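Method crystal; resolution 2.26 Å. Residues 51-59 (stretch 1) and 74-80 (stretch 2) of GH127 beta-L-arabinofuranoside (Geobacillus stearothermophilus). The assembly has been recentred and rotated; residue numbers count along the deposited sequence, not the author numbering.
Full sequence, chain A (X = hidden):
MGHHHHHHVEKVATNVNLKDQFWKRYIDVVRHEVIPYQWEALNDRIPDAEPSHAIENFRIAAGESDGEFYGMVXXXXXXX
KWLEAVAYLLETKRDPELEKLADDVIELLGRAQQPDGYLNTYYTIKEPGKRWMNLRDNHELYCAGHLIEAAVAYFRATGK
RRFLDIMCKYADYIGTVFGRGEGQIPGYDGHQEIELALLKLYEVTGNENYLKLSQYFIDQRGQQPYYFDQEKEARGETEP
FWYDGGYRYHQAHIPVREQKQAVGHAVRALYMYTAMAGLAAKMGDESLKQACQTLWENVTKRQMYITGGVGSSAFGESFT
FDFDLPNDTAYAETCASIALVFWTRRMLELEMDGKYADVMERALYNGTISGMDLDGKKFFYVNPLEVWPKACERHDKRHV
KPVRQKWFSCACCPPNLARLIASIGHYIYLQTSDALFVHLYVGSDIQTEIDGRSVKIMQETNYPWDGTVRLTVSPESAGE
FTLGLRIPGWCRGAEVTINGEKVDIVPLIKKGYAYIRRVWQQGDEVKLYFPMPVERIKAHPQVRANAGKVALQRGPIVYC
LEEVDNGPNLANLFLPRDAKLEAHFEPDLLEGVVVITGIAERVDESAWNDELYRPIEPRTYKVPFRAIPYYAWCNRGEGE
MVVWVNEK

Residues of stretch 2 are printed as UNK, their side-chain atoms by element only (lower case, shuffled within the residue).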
# COMPACT_ATOMS: atom_id res chain seq x y z
N PRO A 51 -0.55 16.06 27.24
CA PRO A 51 -0.93 15.65 28.58
C PRO A 51 -1.70 14.31 28.58
O PRO A 51 -2.31 13.92 27.56
CB PRO A 51 -1.82 16.80 29.07
CG PRO A 51 -1.49 17.94 28.18
CD PRO A 51 -1.19 17.32 26.85
N SER A 52 -1.59 13.55 29.67
CA SER A 52 -2.32 12.29 29.75
C SER A 52 -3.51 12.44 30.69
O SER A 52 -4.54 11.91 30.39
CB SER A 52 -1.39 11.12 30.13
OG SER A 52 -1.47 10.81 31.49
N HIS A 53 -3.35 13.09 31.83
CA HIS A 53 -4.40 13.17 32.85
C HIS A 53 -4.82 11.79 33.42
O HIS A 53 -5.91 11.66 33.99
CB HIS A 53 -5.66 13.90 32.30
CG HIS A 53 -5.61 15.39 32.43
ND1 HIS A 53 -6.27 16.08 33.42
CD2 HIS A 53 -4.99 16.33 31.67
CE1 HIS A 53 -6.04 17.37 33.29
NE2 HIS A 53 -5.28 17.55 32.24
N ALA A 54 -4.01 10.78 33.27
CA ALA A 54 -4.51 9.43 33.59
C ALA A 54 -4.76 9.30 35.10
O ALA A 54 -5.75 8.69 35.52
CB ALA A 54 -3.55 8.35 33.10
N ILE A 55 -3.86 9.85 35.90
CA ILE A 55 -3.97 9.80 37.36
C ILE A 55 -5.02 10.83 37.81
O ILE A 55 -5.88 10.55 38.65
CB ILE A 55 -2.64 10.09 38.03
CG1 ILE A 55 -1.58 9.04 37.66
CG2 ILE A 55 -2.77 10.17 39.55
CD1 ILE A 55 -1.87 7.65 38.16
N GLU A 56 -4.96 12.01 37.19
CA GLU A 56 -5.86 13.08 37.49
C GLU A 56 -7.31 12.62 37.35
O GLU A 56 -8.17 12.96 38.17
CB GLU A 56 -5.53 14.30 36.60
CG GLU A 56 -6.24 15.59 36.97
CD GLU A 56 -6.03 16.01 38.42
OE1 GLU A 56 -5.08 15.50 39.09
OE2 GLU A 56 -6.84 16.84 38.89
N ASN A 57 -7.61 11.90 36.29
CA ASN A 57 -8.98 11.40 36.11
C ASN A 57 -9.46 10.60 37.37
O ASN A 57 -10.60 10.64 37.69
CB ASN A 57 -9.09 10.51 34.87
CG ASN A 57 -9.02 11.29 33.54
OD1 ASN A 57 -9.33 12.47 33.46
ND2 ASN A 57 -8.67 10.57 32.49
N PHE A 58 -8.58 9.83 38.00
CA PHE A 58 -8.98 9.05 39.19
C PHE A 58 -9.14 9.96 40.40
O PHE A 58 -10.04 9.76 41.21
CB PHE A 58 -7.97 7.97 39.54
CG PHE A 58 -8.02 6.79 38.63
CD1 PHE A 58 -9.04 5.85 38.75
CD2 PHE A 58 -7.06 6.61 37.66
CE1 PHE A 58 -9.11 4.77 37.89
CE2 PHE A 58 -7.11 5.53 36.82
CZ PHE A 58 -8.14 4.61 36.91
N ARG A 59 -8.28 10.97 40.50
CA ARG A 59 -8.48 11.99 41.50
C ARG A 59 -9.84 12.62 41.40
O ARG A 59 -10.55 12.77 42.41
CB ARG A 59 -7.45 13.09 41.36
CG ARG A 59 -6.15 12.72 41.99
CD ARG A 59 -5.40 13.95 42.46
NE ARG A 59 -4.07 13.49 42.70
CZ ARG A 59 -3.11 13.45 41.77
NH1 ARG A 59 -3.32 13.93 40.54
NH2 ARG A 59 -1.94 12.95 42.11
N UNK A 74 -10.15 4.58 27.05
CA UNK A 74 -9.37 3.51 27.69
C UNK A 74 -8.12 3.99 28.43
O UNK A 74 -7.19 3.23 28.69
c UNK A 74 -8.27 3.12 25.41
c UNK A 74 -8.94 2.49 26.62
c UNK A 74 -8.39 3.84 23.10
c UNK A 74 -7.08 4.31 23.18
c UNK A 74 -6.97 3.60 25.48
c UNK A 74 -6.37 4.21 24.38
c UNK A 74 -8.98 3.25 24.21
N UNK A 75 -8.10 5.26 28.76
CA UNK A 75 -7.01 5.85 29.53
C UNK A 75 -6.71 5.11 30.88
O UNK A 75 -5.56 4.99 31.28
c UNK A 75 -6.21 8.27 30.06
c UNK A 75 -5.58 8.82 28.79
o UNK A 75 -5.97 8.48 27.65
c UNK A 75 -7.39 7.32 29.81
n UNK A 75 -4.60 9.68 28.97
N UNK A 76 -7.76 4.64 31.57
CA UNK A 76 -7.60 3.91 32.84
C UNK A 76 -6.66 2.74 32.68
O UNK A 76 -5.93 2.39 33.61
c UNK A 76 -9.90 4.58 33.82
o UNK A 76 -9.44 5.78 33.92
c UNK A 76 -8.97 3.43 33.35
o UNK A 76 -11.12 4.30 34.07
N UNK A 77 -6.65 2.08 31.51
CA UNK A 77 -5.79 0.91 31.33
C UNK A 77 -4.31 1.23 31.32
O UNK A 77 -3.45 0.34 31.55
c UNK A 77 -6.10 0.21 30.00
o UNK A 77 -5.74 1.08 28.93
N UNK A 78 -3.96 2.46 31.00
CA UNK A 78 -2.53 2.86 31.06
C UNK A 78 -2.00 2.80 32.51
O UNK A 78 -0.88 2.38 32.74
c UNK A 78 -2.42 4.32 29.01
o UNK A 78 -2.81 5.39 28.47
c UNK A 78 -2.36 4.28 30.52
o UNK A 78 -2.01 3.33 28.37
N UNK A 79 -2.82 3.21 33.45
CA UNK A 79 -2.43 3.16 34.83
C UNK A 79 -2.26 1.70 35.23
O UNK A 79 -1.31 1.34 35.93
c UNK A 79 -3.48 3.84 35.71
c UNK A 79 -3.09 3.73 37.17
c UNK A 79 -3.58 5.29 35.34
N UNK A 80 -3.17 0.86 34.75
CA UNK A 80 -3.14 -0.56 35.05
C UNK A 80 -1.89 -1.17 34.56
O UNK A 80 -1.23 -1.94 35.27
c UNK A 80 -4.34 -1.25 34.44
O HOH W 1 -7.51 7.64 33.46

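Position 74 carries seven side-chain carbons, one leading into a six-membered ring, with no oxygen at its end. The ring stays out of reach of stretch 1. That is Phe74.

Position 75 has three carbons in a row, the third bearing one oxygen and one nitrogen: a primary amide on a two-carbon arm. Its CA-to-CB bond points toward stretch 1, its amide nitrogen lies against O of Ser52, and its second carbon packs against CB of Ala54. This is Gln75, and its CA lies 6.0 Å from the CA of Ala54, the closest backbone pairing here. NE2 of Gln75 comes 2.6 Å from O of Ser52, a short hydrogen bond but a weak one, since the N-H...O angle is just 115°. The arm is used as well: CG of Gln75 packs 4.0 Å from CB of Ala54.

At position 76 there are two carbons, the second ending in two oxygens, one of which approaches the ring of Phe58. A carboxylate on so short a stem is Asp76. Its CA-to-CB bond points sideways, yet the end of the side chain comes nearer, placing OD1 of Asp76 3.5 Å from CZ of Phe58. OD1 of Asp76 also accepts a hydrogen bond from O of water 1 at 2.7 Å.

Position 77 shows one carbon and one oxygen; the CA-to-CB bond points away from stretch 1, and neither atom touches it. This is Ser77, whose OG donates to O of Phe74 at 2.6 Å.

Position 78 repeats the pattern of two carbons and two terminal oxygens; its CA-to-CB bond points toward stretch 1 without making contact. It is Asp78, whose nearest approach, CB of Asp78 to CB of Ala54, is 5.0 Å.

Position 79 forks at once: one carbon carrying two more, with no polar atom, and one branch touches Ala54, Ile55 and Phe58. Val79, in the t rotamer, directs CG2 to 3.8 Å from CB of Ala54, 4.1 Å from CD1 of Ile55 and 3.8 Å from CE2 of Phe58, which it meets at the ring edge.

Position 80 has a single side-chain carbon, pointing sideways and touching nothing on stretch 1: Ala80.

The contact is small, 372 Å² in all, and its helices cross at 108°. Gln75 and Val79, four positions apart, both point toward stretch 1 and both touch Ala54. Val79 supplies the apolar part, one methyl reaching three side chains. The polar part has one direct bond, the weak one from Gln75 to Ser52, and a water-mediated link: water 1 donates to O of Ala54 and accepts from ND2 of Asn57, joining both to Asp76. The rule is a compact apolar centre with polar groups bonded, directly or through water, beside it.

Stretch 2 74-80: FQDSDVA
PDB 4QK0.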